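Local structure of aryl acylamidase (bacterium CSBL00001, 4YJ6) at residues A[82-87]-A[129-134]; A[45-50]-A[167-172]; A[259-264]-A[466-471]; A[229-234]-A[473-478]. The protein probably hydrolyses the amide bond of aryl acylamides and belongs to the amidase signature family. All blocks are in the same frame, centred on the assembly; numbering follows the deposited sequence.

Contact 1 of 4, residues A[82-87]-A[129-134]; sequences LMKDLF and GQTNSP
M83 and K84 pair with Q130 and T131 as parallel strands, 80-84 beside 126-131, a buried strand pairing in the three-stranded mixed sheet of this amidase signature fold. Three backbone hydrogen bonds define the pairing: M83 N to G129 O (3.0 Å), T131 N to M83 O (2.7 Å) and D85 N to T131 O (2.9 Å). The short segments 82-84 and 129-131 run at 46° to each other, a marked twist for a parallel pair. On one face, M83, present as selenomethionine, and Q130 run side by side in the same sense, their CG atoms 3.7 Å apart, and the SE of M83 lies 4.0 Å from Q130 NE2. That amide is held at both ends: NE2 bonds to P94 O, while OE1 accepts from a water that also donates, weakly, to D85 OD2, an oxygen further bonded to T96. An alanine at Q130 would probably leave P94 O without this donor and open a gap beside the selenium. On the other face, helix 165-172 covers T131 through A167 and L170. K84 starts with CG anti to the backbone N (chi1 176°) and continues extended, its CE passing S133 OG at 3.8 Å. Its NZ then reaches S163, S164 and T182 outside the two segments, consistent with the Ser-cisSer-Lys triad of amidase signature enzymes. Across the pairing, T131 OG1 donates to a water at 2.7 Å, and that water in turn donates to L82 O at 2.9 Å.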
loop_
_atom_site.group_PDB
_atom_site.type_symbol
_atom_site.label_atom_id
_atom_site.label_comp_id
_atom_site.label_asym_id
_atom_site.label_seq_id
_atom_site.Cartn_x
_atom_site.Cartn_y
_atom_site.Cartn_z
ATOM N N LEU A 82 -3.181 -8.110 -9.447
ATOM C CA LEU A 82 -2.972 -6.960 -10.335
ATOM C C LEU A 82 -1.901 -6.047 -9.730
ATOM O O LEU A 82 -1.744 -6.030 -8.485
ATOM C CB LEU A 82 -4.269 -6.156 -10.520
ATOM C CG LEU A 82 -5.367 -6.783 -11.382
ATOM C CD1 LEU A 82 -6.200 -7.788 -10.588
ATOM C CD2 LEU A 82 -6.266 -5.672 -11.911
HETATM N N MSE A 83 -1.174 -5.326 -10.586
HETATM C CA MSE A 83 -0.112 -4.415 -10.092
HETATM C C MSE A 83 -0.741 -3.022 -10.083
HETATM O O MSE A 83 -1.877 -2.810 -10.591
HETATM C CB MSE A 83 1.110 -4.445 -11.013
HETATM C CG MSE A 83 0.742 -3.826 -12.347
HETATM SE SE MSE A 83 2.284 -3.670 -13.453
HETATM C CE MSE A 83 3.396 -2.466 -12.398
ATOM N N LYS A 84 -0.005 -2.073 -9.519
ATOM C CA LYS A 84 -0.493 -0.688 -9.387
ATOM C C LYS A 84 0.034 0.217 -10.503
ATOM O O LYS A 84 1.238 0.201 -10.822
ATOM C CB LYS A 84 -0.014 -0.161 -8.037
ATOM C CG LYS A 84 -0.361 1.325 -7.766
ATOM C CD LYS A 84 0.081 1.636 -6.331
ATOM C CE LYS A 84 -0.023 3.128 -6.068
ATOM N NZ LYS A 84 0.398 3.436 -4.685
ATOM N N ASP A 85 -0.843 1.058 -11.049
ATOM C CA ASP A 85 -0.451 2.010 -12.083
ATOM C C ASP A 85 0.169 3.302 -11.484
ATOM O O ASP A 85 -0.397 4.395 -11.608
ATOM C CB ASP A 85 -1.708 2.349 -12.927
ATOM C CG ASP A 85 -1.408 3.323 -14.058
ATOM O OD1 ASP A 85 -0.218 3.452 -14.435
ATOM O OD2 ASP A 85 -2.396 3.919 -14.589
ATOM N N LEU A 86 1.340 3.184 -10.859
ATOM C CA LEU A 86 2.063 4.348 -10.362
ATOM C C LEU A 86 3.546 4.016 -10.518
ATOM O O LEU A 86 4.062 3.151 -9.808
ATOM C CB LEU A 86 1.711 4.647 -8.884
ATOM C CG LEU A 86 2.533 5.805 -8.302
ATOM C CD1 LEU A 86 2.285 7.120 -9.100
ATOM C CD2 LEU A 86 2.171 6.006 -6.820
ATOM N N PHE A 87 4.187 4.664 -11.500
ATOM C CA PHE A 87 5.522 4.276 -11.951
ATOM C C PHE A 87 5.569 2.783 -12.297
ATOM O O PHE A 87 6.583 2.112 -12.103
ATOM C CB PHE A 87 6.579 4.673 -10.928
ATOM C CG PHE A 87 6.677 6.165 -10.758
ATOM C CD1 PHE A 87 7.378 6.933 -11.699
ATOM C CD2 PHE A 87 6.023 6.806 -9.712
ATOM C CE1 PHE A 87 7.463 8.304 -11.572
ATOM C CE2 PHE A 87 6.103 8.199 -9.571
ATOM C CZ PHE A 87 6.819 8.941 -10.488
ATOM N N GLY A 129 -3.760 -7.259 -14.797
ATOM C CA GLY A 129 -3.871 -5.845 -15.158
ATOM C C GLY A 129 -3.315 -4.902 -14.101
ATOM O O GLY A 129 -2.494 -5.323 -13.286
ATOM N N GLN A 130 -3.762 -3.641 -14.129
ATOM C CA GLN A 130 -3.259 -2.598 -13.212
ATOM C C GLN A 130 -4.398 -1.921 -12.490
ATOM O O GLN A 130 -5.511 -1.836 -13.022
ATOM C CB GLN A 130 -2.525 -1.510 -13.986
ATOM C CG GLN A 130 -1.334 -2.022 -14.795
ATOM C CD GLN A 130 -0.710 -0.917 -15.621
ATOM O OE1 GLN A 130 -1.420 -0.027 -16.106
ATOM N NE2 GLN A 130 0.606 -0.981 -15.826
ATOM N N THR A 131 -4.097 -1.388 -11.306
ATOM C CA THR A 131 -5.068 -0.715 -10.470
ATOM C C THR A 131 -4.832 0.793 -10.373
ATOM O O THR A 131 -3.713 1.279 -10.544
ATOM C CB THR A 131 -5.037 -1.308 -9.030
ATOM O OG1 THR A 131 -3.688 -1.265 -8.547
ATOM C CG2 THR A 131 -5.509 -2.770 -9.049
ATOM N N ASN A 132 -5.903 1.530 -10.053
ATOM C CA ASN A 132 -5.904 3.000 -10.071
ATOM C C ASN A 132 -5.095 3.621 -8.920
ATOM O O ASN A 132 -5.077 3.072 -7.810
ATOM C CB ASN A 132 -7.357 3.470 -9.926
ATOM C CG ASN A 132 -7.586 4.886 -10.443
ATOM O OD1 ASN A 132 -6.818 5.412 -11.214
ATOM N ND2 ASN A 132 -8.682 5.502 -9.994
ATOM N N SER A 133 -4.477 4.770 -9.210
ATOM C CA SER A 133 -3.740 5.590 -8.237
ATOM C C SER A 133 -4.077 7.052 -8.563
ATOM O O SER A 133 -4.390 7.364 -9.715
ATOM C CB SER A 133 -2.207 5.339 -8.405
ATOM O OG SER A 133 -1.390 6.318 -7.714
ATOM N N PRO A 134 -4.001 7.950 -7.562
ATOM C CA PRO A 134 -4.018 9.389 -7.820
ATOM C C PRO A 134 -2.746 9.821 -8.544
ATOM O O PRO A 134 -1.717 9.114 -8.540
ATOM C CB PRO A 134 -4.016 9.997 -6.408
ATOM C CG PRO A 134 -3.194 9.001 -5.609
ATOM C CD PRO A 134 -3.704 7.650 -6.145
HETATM O O HOH W 1 -2.474 -3.442 -7.450
HETATM O O HOH W 2 -4.008 4.949 -12.354
HETATM O O HOH W 3 -2.556 2.390 -16.957
#

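Contact 2 of 4, residues A[45-50]-A[167-172]; sequences LNAVVY and AAALVA
L170 projects from helix 165-172 against A47 and V48, where the chain leaves helix 27-45 and enters strand 48-51. From CB the side chain turns with CG anti to the carbonyl carbon (chi1 -67°), which sets CG 3.8 Å from A47 CB. At the fork, CD2 also lies 3.8 Å from A47 CB and continues to V48 CG2 at 4.1 Å. The other branch, CD1, meets the same V48 CG2 at 3.9 Å. The side chains cross at about a right angle, and both leucine methyls bear on that one valine methyl. An alanine in place of L170 would probably open a gap beside A47 and V48 and leave L82 and T131 without the leucine they pack on. One residue back on the helix, A169 CB touches A47 CB at 4.1 Å, and L45 CD1 approaches A169 O at 4.0 Å. The opposing backbone is anchored separately: D42 accepts from A47 N and V48 N with its two carboxylate oxygens. Between the segments themselves the contact is almost wholly carbon on carbon, which implies that fit and exclusion of water, not directed bonds, hold this helix against the start of the strand.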
loop_
_atom_site.group_PDB
_atom_site.type_symbol
_atom_site.label_atom_id
_atom_site.label_comp_id
_atom_site.label_asym_id
_atom_site.label_seq_id
_atom_site.Cartn_x
_atom_site.Cartn_y
_atom_site.Cartn_z
ATOM N N LEU A 45 -16.771 -0.089 -8.347
ATOM C CA LEU A 45 -15.538 0.243 -7.631
ATOM C C LEU A 45 -14.582 1.127 -8.423
ATOM O O LEU A 45 -13.909 1.949 -7.833
ATOM C CB LEU A 45 -14.772 -1.027 -7.248
ATOM C CG LEU A 45 -15.497 -2.073 -6.423
ATOM C CD1 LEU A 45 -14.509 -3.228 -6.274
ATOM C CD2 LEU A 45 -16.016 -1.512 -5.065
ATOM N N ASN A 46 -14.468 0.922 -9.735
ATOM C CA ASN A 46 -13.568 1.691 -10.585
ATOM C C ASN A 46 -12.136 1.549 -10.081
ATOM O O ASN A 46 -11.409 2.535 -9.964
ATOM C CB ASN A 46 -13.997 3.169 -10.660
ATOM C CG ASN A 46 -13.271 3.969 -11.738
ATOM O OD1 ASN A 46 -13.045 3.501 -12.869
ATOM N ND2 ASN A 46 -12.920 5.217 -11.404
ATOM N N ALA A 47 -11.751 0.304 -9.819
ATOM C CA ALA A 47 -10.412 -0.007 -9.307
ATOM C C ALA A 47 -9.433 -0.363 -10.433
ATOM O O ALA A 47 -8.250 -0.118 -10.321
ATOM C CB ALA A 47 -10.508 -1.170 -8.289
ATOM N N VAL A 48 -9.933 -0.947 -11.518
ATOM C CA VAL A 48 -9.055 -1.426 -12.597
ATOM C C VAL A 48 -8.883 -0.358 -13.663
ATOM O O VAL A 48 -9.865 0.230 -14.116
ATOM C CB VAL A 48 -9.626 -2.742 -13.196
ATOM C CG1 VAL A 48 -8.789 -3.215 -14.405
ATOM C CG2 VAL A 48 -9.707 -3.816 -12.126
ATOM N N VAL A 49 -7.642 -0.077 -14.046
ATOM C CA VAL A 49 -7.381 0.914 -15.067
ATOM C C VAL A 49 -6.758 0.324 -16.336
ATOM O O VAL A 49 -6.709 0.999 -17.368
ATOM C CB VAL A 49 -6.492 2.067 -14.538
ATOM C CG1 VAL A 49 -7.211 2.766 -13.391
ATOM C CG2 VAL A 49 -5.104 1.553 -14.085
ATOM N N TYR A 50 -6.279 -0.910 -16.271
ATOM C CA TYR A 50 -5.778 -1.609 -17.478
ATOM C C TYR A 50 -6.098 -3.085 -17.314
ATOM O O TYR A 50 -5.903 -3.643 -16.222
ATOM C CB TYR A 50 -4.256 -1.431 -17.637
ATOM C CG TYR A 50 -3.680 -2.246 -18.777
ATOM C CD1 TYR A 50 -4.036 -1.963 -20.092
ATOM C CD2 TYR A 50 -2.760 -3.283 -18.540
ATOM C CE1 TYR A 50 -3.526 -2.700 -21.140
ATOM C CE2 TYR A 50 -2.228 -4.024 -19.607
ATOM C CZ TYR A 50 -2.623 -3.710 -20.894
ATOM O OH TYR A 50 -2.121 -4.417 -21.967
ATOM N N ALA A 167 -5.853 -1.253 -5.652
ATOM C CA ALA A 167 -5.338 -2.498 -5.080
ATOM C C ALA A 167 -6.207 -2.928 -3.884
ATOM O O ALA A 167 -6.700 -4.068 -3.807
ATOM C CB ALA A 167 -3.874 -2.293 -4.614
ATOM N N ALA A 168 -6.399 -2.010 -2.943
ATOM C CA ALA A 168 -7.125 -2.355 -1.742
ATOM C C ALA A 168 -8.601 -2.675 -2.055
ATOM O O ALA A 168 -9.152 -3.584 -1.475
ATOM C CB ALA A 168 -7.047 -1.220 -0.704
ATOM N N ALA A 169 -9.218 -1.912 -2.950
ATOM C CA ALA A 169 -10.636 -2.097 -3.258
ATOM C C ALA A 169 -10.880 -3.498 -3.855
ATOM O O ALA A 169 -11.803 -4.203 -3.466
ATOM C CB ALA A 169 -11.132 -0.988 -4.230
ATOM N N LEU A 170 -10.020 -3.932 -4.769
ATOM C CA LEU A 170 -10.187 -5.277 -5.312
ATOM C C LEU A 170 -10.062 -6.350 -4.244
ATOM O O LEU A 170 -10.842 -7.306 -4.230
ATOM C CB LEU A 170 -9.174 -5.559 -6.441
ATOM C CG LEU A 170 -9.382 -4.721 -7.699
ATOM C CD1 LEU A 170 -8.305 -5.112 -8.762
ATOM C CD2 LEU A 170 -10.778 -4.948 -8.280
ATOM N N VAL A 171 -9.087 -6.207 -3.340
ATOM C CA VAL A 171 -8.895 -7.193 -2.295
ATOM C C VAL A 171 -10.065 -7.156 -1.299
ATOM O O VAL A 171 -10.534 -8.206 -0.879
ATOM C CB VAL A 171 -7.537 -6.963 -1.572
ATOM C CG1 VAL A 171 -7.374 -7.892 -0.335
ATOM C CG2 VAL A 171 -6.400 -7.190 -2.621
ATOM N N ALA A 172 -10.516 -5.955 -0.939
ATOM C CA ALA A 172 -11.598 -5.824 0.031
ATOM C C ALA A 172 -12.922 -6.342 -0.517
ATOM O O ALA A 172 -13.799 -6.746 0.270
ATOM C CB ALA A 172 -11.745 -4.363 0.492
#

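Contact 3 of 4, residues A[259-264]-A[466-471]; sequences TSALAQ and ADLDVI
A261 and L262, in the loop between helix 231-241 and strand 270-273, pack on L468 and I471 in the first turns of helix 467-480. The apolar contacts come first. A261 CB points at the helix and meets two residues one turn apart, L468 CB at 3.9 Å and I471 CG2 at 3.8 Å; it also sits 3.4 Å from L468 O, so the small methyl lies directly on the helix backbone. I471 holds CG2 anti to its backbone N, and this methyl also reaches L262 CD2 at 3.7 Å. The I471 side chain also touches Y198, F200 and F258, joining the contact to strand 198-201. L262 in turn extends the apolar patch to V231 and A475, and its carbonyl O accepts from R479 NH1, a tie to a later part of the same helix.

Polar groups contribute at the margins. S260 OG is 4.0 Å from L468 CD1, but its hydrogen bond goes to D257 O within its own loop. Backbone bonds shape that loop: L262 N to T259 O, then Q264 N to A261 O (3.2 Å), the latter closing a type I turn from A261 to Q264. On the other segment, A466 takes the N-cap position of the helix.

With van der Waals packing, largely between aliphatic carbons, as the direct link between the two segments, the loop's seating probably depends on shape at A261, where a compact side chain allows the close approach to the helix.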
loop_
_atom_site.group_PDB
_atom_site.type_symbol
_atom_site.label_atom_id
_atom_site.label_comp_id
_atom_site.label_asym_id
_atom_site.label_seq_id
_atom_site.Cartn_x
_atom_site.Cartn_y
_atom_site.Cartn_z
ATOM N N THR A 259 6.459 -16.993 6.790
ATOM C CA THR A 259 5.404 -17.850 7.358
ATOM C C THR A 259 5.809 -18.419 8.713
ATOM O O THR A 259 4.959 -18.876 9.479
ATOM C CB THR A 259 4.987 -19.017 6.398
ATOM O OG1 THR A 259 6.056 -19.953 6.279
ATOM C CG2 THR A 259 4.603 -18.482 5.021
ATOM N N SER A 260 7.103 -18.404 9.011
ATOM C CA SER A 260 7.591 -18.974 10.256
ATOM C C SER A 260 7.119 -18.170 11.471
ATOM O O SER A 260 7.107 -18.680 12.592
ATOM C CB SER A 260 9.118 -19.100 10.271
ATOM O OG SER A 260 9.753 -17.824 10.396
ATOM N N ALA A 261 6.733 -16.927 11.247
ATOM C CA ALA A 261 6.308 -16.035 12.328
ATOM C C ALA A 261 4.807 -16.112 12.624
ATOM O O ALA A 261 4.342 -15.589 13.652
ATOM C CB ALA A 261 6.663 -14.605 11.955
ATOM N N LEU A 262 4.037 -16.756 11.751
ATOM C CA LEU A 262 2.571 -16.735 11.894
ATOM C C LEU A 262 2.102 -17.314 13.228
ATOM O O LEU A 262 1.177 -16.783 13.827
ATOM C CB LEU A 262 1.864 -17.508 10.771
ATOM C CG LEU A 262 2.045 -16.876 9.381
ATOM C CD1 LEU A 262 1.634 -17.866 8.284
ATOM C CD2 LEU A 262 1.326 -15.517 9.276
ATOM N N ALA A 263 2.744 -18.372 13.695
ATOM C CA ALA A 263 2.297 -19.029 14.934
ATOM C C ALA A 263 3.068 -18.613 16.179
ATOM O O ALA A 263 2.893 -19.204 17.255
ATOM C CB ALA A 263 2.382 -20.559 14.770
ATOM N N GLN A 264 3.914 -17.601 16.068
ATOM C CA GLN A 264 4.848 -17.281 17.123
ATOM C C GLN A 264 4.186 -16.676 18.371
ATOM O O GLN A 264 4.667 -16.877 19.484
ATOM C CB GLN A 264 5.828 -16.283 16.560
ATOM C CG GLN A 264 6.955 -15.981 17.442
ATOM C CD GLN A 264 8.063 -15.348 16.643
ATOM O OE1 GLN A 264 8.496 -14.243 16.956
ATOM N NE2 GLN A 264 8.523 -16.039 15.574
ATOM N N ALA A 466 12.691 -5.784 11.667
ATOM C CA ALA A 466 11.910 -6.753 12.428
ATOM C C ALA A 466 10.582 -7.080 11.739
ATOM O O ALA A 466 9.512 -7.119 12.358
ATOM C CB ALA A 466 11.679 -6.247 13.892
ATOM N N ASP A 467 10.647 -7.353 10.442
ATOM C CA ASP A 467 9.453 -7.729 9.697
ATOM C C ASP A 467 8.735 -8.920 10.318
ATOM O O ASP A 467 7.501 -8.952 10.352
ATOM C CB ASP A 467 9.829 -8.127 8.268
ATOM C CG ASP A 467 10.539 -7.018 7.512
ATOM O OD1 ASP A 467 11.685 -6.717 7.896
ATOM O OD2 ASP A 467 9.921 -6.437 6.591
ATOM N N LEU A 468 9.485 -9.907 10.802
ATOM C CA LEU A 468 8.801 -11.109 11.315
ATOM C C LEU A 468 8.046 -10.764 12.620
ATOM O O LEU A 468 7.002 -11.332 12.883
ATOM C CB LEU A 468 9.806 -12.245 11.592
ATOM C CG LEU A 468 10.502 -12.792 10.335
ATOM C CD1 LEU A 468 11.267 -14.100 10.595
ATOM C CD2 LEU A 468 9.523 -13.001 9.270
ATOM N N ASP A 469 8.549 -9.816 13.412
ATOM C CA ASP A 469 7.830 -9.413 14.639
ATOM C C ASP A 469 6.485 -8.796 14.246
ATOM O O ASP A 469 5.474 -8.962 14.939
ATOM C CB ASP A 469 8.618 -8.351 15.426
ATOM C CG ASP A 469 9.789 -8.920 16.230
ATOM O OD1 ASP A 469 9.883 -10.159 16.390
ATOM O OD2 ASP A 469 10.608 -8.099 16.732
ATOM N N VAL A 470 6.478 -8.033 13.160
ATOM C CA VAL A 470 5.237 -7.400 12.683
ATOM C C VAL A 470 4.267 -8.493 12.229
ATOM O O VAL A 470 3.083 -8.443 12.565
ATOM C CB VAL A 470 5.487 -6.406 11.551
ATOM C CG1 VAL A 470 4.154 -5.814 11.015
ATOM C CG2 VAL A 470 6.397 -5.268 12.048
ATOM N N ILE A 471 4.757 -9.462 11.464
ATOM C CA ILE A 471 3.910 -10.585 11.038
ATOM C C ILE A 471 3.365 -11.305 12.297
ATOM O O ILE A 471 2.189 -11.606 12.374
ATOM C CB ILE A 471 4.683 -11.598 10.176
ATOM C CG1 ILE A 471 5.054 -10.994 8.802
ATOM C CG2 ILE A 471 3.880 -12.868 9.983
ATOM C CD1 ILE A 471 3.849 -10.746 7.865
#

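Contact 4 of 4, residues A[229-234]-A[473-478]; sequences RTVRDA and ASAAFE
V231 and E478 run past each other in opposing senses, the valine pointing at helix 467-480 while the glutamate reaches back over the start of helix 231-241. E478 makes that reach with CG anti to its backbone N (chi1 -176°) and an extended chain to CD. This brings CD beside V231, where OE1 is 3.5 Å from V231 CB, and OE2 accepts from V231 N at 3.0 Å. The bond is fairly straight, 157° at the hydrogen, and arrives on the syn side of OE2, 31° out of the carboxylate plane. Two waters complete the grip. One donates to OE2 and to R229 O; the other donates to OE1 at 2.6 Å and accepts from R232 N.

These amides belong to the opening turn of a helix whose N-cap is T230. The threonine OG1 accepts the capping bond from D233 N at 2.9 Å, so T230 and E478 share the task of satisfying the first N-H groups, and the helix start would be expected to stabilise a negative carboxylate. The D233 oxygens take A13 N and A14 N.

Alongside this bond, the two valine methyls meet the other helix. V231 CG2 rests 3.9 Å from S474 CB, and V231 CG1 lies 4.1 Å from A475 CB. S474 presents CB here, while its OG bonds to V470 O and Y198 OH. Y198, on strand 198-201, also touches V231 and A234, while W483 packs on E478 and donates through NE1 to R229 O.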
loop_
_atom_site.group_PDB
_atom_site.type_symbol
_atom_site.label_atom_id
_atom_site.label_comp_id
_atom_site.label_asym_id
_atom_site.label_seq_id
_atom_site.Cartn_x
_atom_site.Cartn_y
_atom_site.Cartn_z
ATOM N N ARG A 229 -6.244 -10.116 2.509
ATOM C CA ARG A 229 -7.300 -10.210 3.519
ATOM C C ARG A 229 -6.823 -10.997 4.717
ATOM O O ARG A 229 -7.436 -10.902 5.786
ATOM C CB ARG A 229 -8.578 -10.872 2.959
ATOM C CG ARG A 229 -9.293 -9.988 1.901
ATOM C CD ARG A 229 -10.621 -10.577 1.399
ATOM N NE ARG A 229 -10.398 -11.860 0.750
ATOM C CZ ARG A 229 -10.040 -12.007 -0.530
ATOM N NH1 ARG A 229 -9.938 -10.962 -1.349
ATOM N NH2 ARG A 229 -9.821 -13.226 -0.986
ATOM N N THR A 230 -5.769 -11.800 4.557
ATOM C CA THR A 230 -5.212 -12.566 5.681
ATOM C C THR A 230 -3.735 -12.296 5.850
ATOM O O THR A 230 -3.030 -11.977 4.890
ATOM C CB THR A 230 -5.341 -14.090 5.501
ATOM O OG1 THR A 230 -4.426 -14.552 4.470
ATOM C CG2 THR A 230 -6.763 -14.464 5.117
ATOM N N VAL A 231 -3.262 -12.473 7.074
ATOM C CA VAL A 231 -1.854 -12.270 7.347
ATOM C C VAL A 231 -1.041 -13.372 6.684
ATOM O O VAL A 231 0.032 -13.097 6.149
ATOM C CB VAL A 231 -1.582 -12.186 8.869
ATOM C CG1 VAL A 231 -0.074 -12.040 9.137
ATOM C CG2 VAL A 231 -2.387 -10.988 9.447
ATOM N N ARG A 232 -1.565 -14.606 6.660
ATOM C CA ARG A 232 -0.870 -15.713 6.006
ATOM C C ARG A 232 -0.629 -15.382 4.516
ATOM O O ARG A 232 0.445 -15.646 3.986
ATOM C CB ARG A 232 -1.697 -17.023 6.100
ATOM C CG ARG A 232 -1.083 -18.205 5.284
ATOM C CD ARG A 232 -1.874 -19.514 5.503
ATOM N NE ARG A 232 -1.733 -19.889 6.917
ATOM C CZ ARG A 232 -2.734 -20.087 7.796
ATOM N NH1 ARG A 232 -4.032 -20.021 7.433
ATOM N NH2 ARG A 232 -2.431 -20.384 9.068
ATOM N N ASP A 233 -1.609 -14.812 3.832
ATOM C CA ASP A 233 -1.401 -14.528 2.407
ATOM C C ASP A 233 -0.317 -13.470 2.254
ATOM O O ASP A 233 0.415 -13.453 1.256
ATOM C CB ASP A 233 -2.662 -14.024 1.717
ATOM C CG ASP A 233 -3.616 -15.166 1.320
ATOM O OD1 ASP A 233 -3.255 -16.350 1.490
ATOM O OD2 ASP A 233 -4.699 -14.837 0.827
ATOM N N ALA A 234 -0.254 -12.538 3.185
ATOM C CA ALA A 234 0.781 -11.504 3.088
ATOM C C ALA A 234 2.147 -12.125 3.317
ATOM O O ALA A 234 3.124 -11.781 2.664
ATOM C CB ALA A 234 0.510 -10.386 4.138
ATOM N N ALA A 473 2.888 -10.358 15.440
ATOM C CA ALA A 473 1.852 -9.583 16.146
ATOM C C ALA A 473 0.552 -9.482 15.323
ATOM O O ALA A 473 -0.566 -9.506 15.878
ATOM C CB ALA A 473 2.391 -8.189 16.457
ATOM N N SER A 474 0.692 -9.313 14.006
ATOM C CA SER A 474 -0.459 -9.190 13.135
ATOM C C SER A 474 -1.275 -10.476 13.179
ATOM O O SER A 474 -2.501 -10.425 13.251
ATOM C CB SER A 474 -0.004 -8.929 11.672
ATOM O OG SER A 474 0.685 -7.687 11.579
ATOM N N ALA A 475 -0.600 -11.624 13.069
ATOM C CA ALA A 475 -1.328 -12.898 13.034
ATOM C C ALA A 475 -1.967 -13.166 14.399
ATOM O O ALA A 475 -3.037 -13.737 14.469
ATOM C CB ALA A 475 -0.413 -14.062 12.643
ATOM N N ALA A 476 -1.273 -12.795 15.462
ATOM C CA ALA A 476 -1.829 -12.979 16.811
ATOM C C ALA A 476 -3.110 -12.152 16.967
ATOM O O ALA A 476 -4.145 -12.624 17.511
ATOM C CB ALA A 476 -0.783 -12.596 17.836
ATOM N N PHE A 477 -3.072 -10.908 16.498
ATOM C CA PHE A 477 -4.255 -10.044 16.566
ATOM C C PHE A 477 -5.370 -10.611 15.674
ATOM O O PHE A 477 -6.529 -10.598 16.041
ATOM C CB PHE A 477 -3.888 -8.613 16.150
ATOM C CG PHE A 477 -5.011 -7.637 16.281
ATOM C CD1 PHE A 477 -5.293 -7.068 17.516
ATOM C CD2 PHE A 477 -5.798 -7.301 15.177
ATOM C CE1 PHE A 477 -6.363 -6.168 17.657
ATOM C CE2 PHE A 477 -6.849 -6.389 15.288
ATOM C CZ PHE A 477 -7.141 -5.821 16.532
ATOM N N GLU A 478 -5.021 -11.133 14.497
ATOM C CA GLU A 478 -5.994 -11.662 13.578
ATOM C C GLU A 478 -6.762 -12.821 14.217
ATOM O O GLU A 478 -7.970 -12.953 14.000
ATOM C CB GLU A 478 -5.248 -12.157 12.313
ATOM C CG GLU A 478 -6.149 -12.668 11.204
ATOM C CD GLU A 478 -5.306 -13.168 10.036
ATOM O OE1 GLU A 478 -4.322 -13.888 10.289
ATOM O OE2 GLU A 478 -5.657 -12.839 8.906
HETATM O O HOH W 4 -8.139 -12.513 8.164
HETATM O O HOH W 5 -3.624 -15.625 8.463
#

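The four contacts form two clusters. Contacts 1 and 2, with centres 9 Å apart, share the three-stranded sheet and are joined by a probable hydrogen bond from N132 N to A47 O (2.9 Å); contact 1 is nested within the chain loop closed by contact 2. Contacts 3 and 4, also 9 Å apart, both use helix 467-480 and meet where L262 CD2 lies 3.8 Å from V231 CG1. Between the clusters, a probable hydrogen bond from R229 NH1 to V171 O (2.9 Å) joins contacts 4 and 2. The likely active site lies by contact 1, near K84 and S163; contact 3 is about 28 Å away between centres. A phosphate, probably from crystallisation, sits about 4 Å from the side chain of L86.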